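Local coordinates for holliday junction resolvase Hjc (Sulfolobus solfataricus, PDB 4TKD) that resolves Holliday junctions formed during genetic recombination by cutting four-way DNA with paired nicks in opposing strands, using magnesium, at the interface of chains A and B. Coordinates in Å, arbitrary orientation; residue numbers count along the deposited sequence, not the author numbering. Chains: chain A/B, Holliday junction resolvase Hjc.

The interface of chains A and B. Residues chain A 27, 30, 40, 44, 77; chain B 27-28, 44, 46.
Strands 25-28 and 43-47 of chain B meet the same two strands of chain A, together with the loop residues A:Pro30 and A:Ile40 and helix 68-81 of chain A through A:Phe77. The protein is a homodimer, and this apolar patch is one part of its two-fold subunit interface. B:Val27 is its hub: it has 54 Å² of surface hidden by chain A, more than any other residue of the patch, and its two methyls serve different partners. With chi1 at 68°, B:Val27 CG1 stands between the backbone N and the carbonyl carbon and points at strand 43-47 of chain A, where it meets A:Ile44 CD1 tip to tip at 3.8 Å. B:Val27 CG2, anti to the backbone N, turns instead to the loops, lying 3.8 Å from A:Pro30 CD at the edge of the proline ring and 4.1 Å from A:Ile40 CG2; both approaches are oblique. An alanine here would keep CB near A:Ile44 CD1 but would probably lose the close methyl contact with it and open a gap beside A:Pro30 and A:Ile40. The symmetry is visible in the reciprocal pair, for A:Val27 CG1 lies 3.8 Å from B:Ile44 CD1, again end to end. Matching torsions support this: chi2 is 151° in A:Ile44 and 152° in B:Ile44, so each extended CG1-CD1 arm delivers its terminal methyl to the opposite valine. The two valines also face each other, A:Val27 CG1 and B:Val27 CG1 being 4.1 Å apart, which brings all four side chains into one cluster. Toward helix 68-81 the packing continues through B:Leu46, whose side chain runs past that of A:Ile44 in the opposite direction, its CD1 4.1 Å from A:Ile44 CG2. That same leucine methyl touches the rim of the aromatic ring, with B:Leu46 CD1 4.1 Å from A:Phe77 CE1.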
ATOM      1  N   VAL A  27      -1.337  18.878 -13.237  1.00 29.08           N
ATOM      2  CA  VAL A  27      -1.234  18.581 -14.666  1.00 30.64           C
ATOM      3  C   VAL A  27      -2.309  19.372 -15.440  1.00 36.48           C
ATOM      4  O   VAL A  27      -3.413  19.545 -14.941  1.00 34.49           O
ATOM      5  CB  VAL A  27      -1.222  17.051 -14.956  1.00 34.14           C
ATOM      6  CG1 VAL A  27      -2.566  16.399 -14.665  1.00 33.47           C
ATOM      7  CG2 VAL A  27      -0.760  16.745 -16.369  1.00 34.24           C
ATOM      8  N   PRO A  30      -4.071  17.974 -22.099  1.00 51.43           N
ATOM      9  CA  PRO A  30      -3.302  18.199 -23.342  1.00 58.47           C
ATOM     10  C   PRO A  30      -4.026  19.019 -24.413  1.00 89.30           C
ATOM     11  O   PRO A  30      -5.254  19.067 -24.446  1.00 63.70           O
ATOM     12  CB  PRO A  30      -2.992  16.778 -23.829  1.00 59.37           C
ATOM     13  CG  PRO A  30      -4.043  15.923 -23.227  1.00 61.28           C
ATOM     14  CD  PRO A  30      -4.360  16.540 -21.895  1.00 55.11           C
ATOM     15  N   ILE A  40     -11.951  16.246 -20.747  1.00 42.28           N
ATOM     16  CA  ILE A  40     -10.931  16.251 -19.705  1.00 40.53           C
ATOM     17  C   ILE A  40     -10.897  17.659 -19.081  1.00 38.52           C
ATOM     18  O   ILE A  40     -10.704  18.632 -19.819  1.00 36.84           O
ATOM     19  CB  ILE A  40      -9.512  15.813 -20.232  1.00 43.07           C
ATOM     20  CG1 ILE A  40      -9.515  14.367 -20.773  1.00 43.35           C
ATOM     21  CG2 ILE A  40      -8.443  15.955 -19.129  1.00 43.85           C
ATOM     22  CD1 ILE A  40      -8.271  13.969 -21.573  1.00 51.49           C
ATOM     23  N   ILE A  44      -5.912  19.297 -13.479  1.00 27.14           N
ATOM     24  CA  ILE A  44      -6.061  18.194 -12.546  1.00 26.08           C
ATOM     25  C   ILE A  44      -4.998  18.439 -11.492  1.00 28.67           C
ATOM     26  O   ILE A  44      -3.801  18.485 -11.811  1.00 27.30           O
ATOM     27  CB  ILE A  44      -5.963  16.803 -13.252  1.00 28.77           C
ATOM     28  CG1 ILE A  44      -7.111  16.640 -14.265  1.00 29.54           C
ATOM     29  CG2 ILE A  44      -5.939  15.644 -12.234  1.00 27.18           C
ATOM     30  CD1 ILE A  44      -6.799  15.743 -15.451  1.00 43.18           C
ATOM     31  N   PHE A  77     -15.825  12.773 -15.817  1.00 31.10           N
ATOM     32  CA  PHE A  77     -14.439  12.661 -15.364  1.00 30.59           C
ATOM     33  C   PHE A  77     -14.411  12.778 -13.828  1.00 33.44           C
ATOM     34  O   PHE A  77     -13.698  12.014 -13.185  1.00 33.40           O
ATOM     35  CB  PHE A  77     -13.575  13.768 -15.969  1.00 31.94           C
ATOM     36  CG  PHE A  77     -12.102  13.451 -15.952  1.00 32.87           C
ATOM     37  CD1 PHE A  77     -11.320  13.741 -14.833  1.00 35.39           C
ATOM     38  CD2 PHE A  77     -11.487  12.873 -17.057  1.00 33.36           C
ATOM     39  CE1 PHE A  77      -9.950  13.498 -14.838  1.00 35.10           C
ATOM     40  CE2 PHE A  77     -10.119  12.608 -17.049  1.00 35.83           C
ATOM     41  CZ  PHE A  77      -9.363  12.931 -15.945  1.00 34.23           C
TER
ATOM     42  N   VAL B  27      -5.574  10.725 -18.019  1.00 31.66           N
ATOM     43  CA  VAL B  27      -4.900  11.829 -18.700  1.00 31.81           C
ATOM     44  C   VAL B  27      -3.448  11.461 -19.010  1.00 37.48           C
ATOM     45  O   VAL B  27      -2.819  10.764 -18.230  1.00 34.09           O
ATOM     46  CB  VAL B  27      -5.043  13.166 -17.914  1.00 35.83           C
ATOM     47  CG1 VAL B  27      -4.285  13.156 -16.583  1.00 35.53           C
ATOM     48  CG2 VAL B  27      -4.635  14.358 -18.768  1.00 35.91           C
ATOM     49  N   ARG B  28      -2.923  11.932 -20.138  1.00 40.31           N
ATOM     50  CA  ARG B  28      -1.519  11.774 -20.489  1.00 42.18           C
ATOM     51  C   ARG B  28      -0.784  13.031 -20.042  1.00 51.64           C
ATOM     52  O   ARG B  28      -1.416  14.083 -19.909  1.00 53.59           O
ATOM     53  CB  ARG B  28      -1.361  11.627 -21.995  1.00 42.21           C
ATOM     54  CG  ARG B  28      -1.669  10.227 -22.498  1.00 53.85           C
ATOM     55  CD  ARG B  28      -1.650  10.187 -24.012  1.00 66.53           C
ATOM     56  NE  ARG B  28      -0.289  10.276 -24.552  1.00 78.17           N
ATOM     57  CZ  ARG B  28       0.295   9.327 -25.277  1.00 93.69           C
ATOM     58  NH1 ARG B  28      -0.356   8.206 -25.567  1.00 85.56           N
ATOM     59  NH2 ARG B  28       1.533   9.494 -25.723  1.00 77.85           N
ATOM     60  N   ILE B  44      -1.659   9.439 -15.927  1.00 26.51           N
ATOM     61  CA  ILE B  44      -2.297   9.616 -14.640  1.00 25.25           C
ATOM     62  C   ILE B  44      -3.690   9.005 -14.803  1.00 28.66           C
ATOM     63  O   ILE B  44      -4.447   9.433 -15.679  1.00 28.56           O
ATOM     64  CB  ILE B  44      -2.315  11.106 -14.186  1.00 27.67           C
ATOM     65  CG1 ILE B  44      -0.865  11.641 -13.977  1.00 27.87           C
ATOM     66  CG2 ILE B  44      -3.178  11.269 -12.907  1.00 27.97           C
ATOM     67  CD1 ILE B  44      -0.682  13.114 -14.196  1.00 37.68           C
ATOM     68  N   LEU B  46      -7.225   7.744 -12.717  1.00 24.15           N
ATOM     69  CA  LEU B  46      -7.959   7.948 -11.494  1.00 24.14           C
ATOM     70  C   LEU B  46      -9.254   7.171 -11.492  1.00 32.64           C
ATOM     71  O   LEU B  46      -9.996   7.200 -12.482  1.00 33.02           O
ATOM     72  CB  LEU B  46      -8.270   9.465 -11.315  1.00 23.96           C
ATOM     73  CG  LEU B  46      -7.162  10.496 -11.678  1.00 27.94           C
ATOM     74  CD1 LEU B  46      -7.724  11.930 -11.768  1.00 27.20           C
ATOM     75  CD2 LEU B  46      -6.030  10.471 -10.669  1.00 29.10           C
TER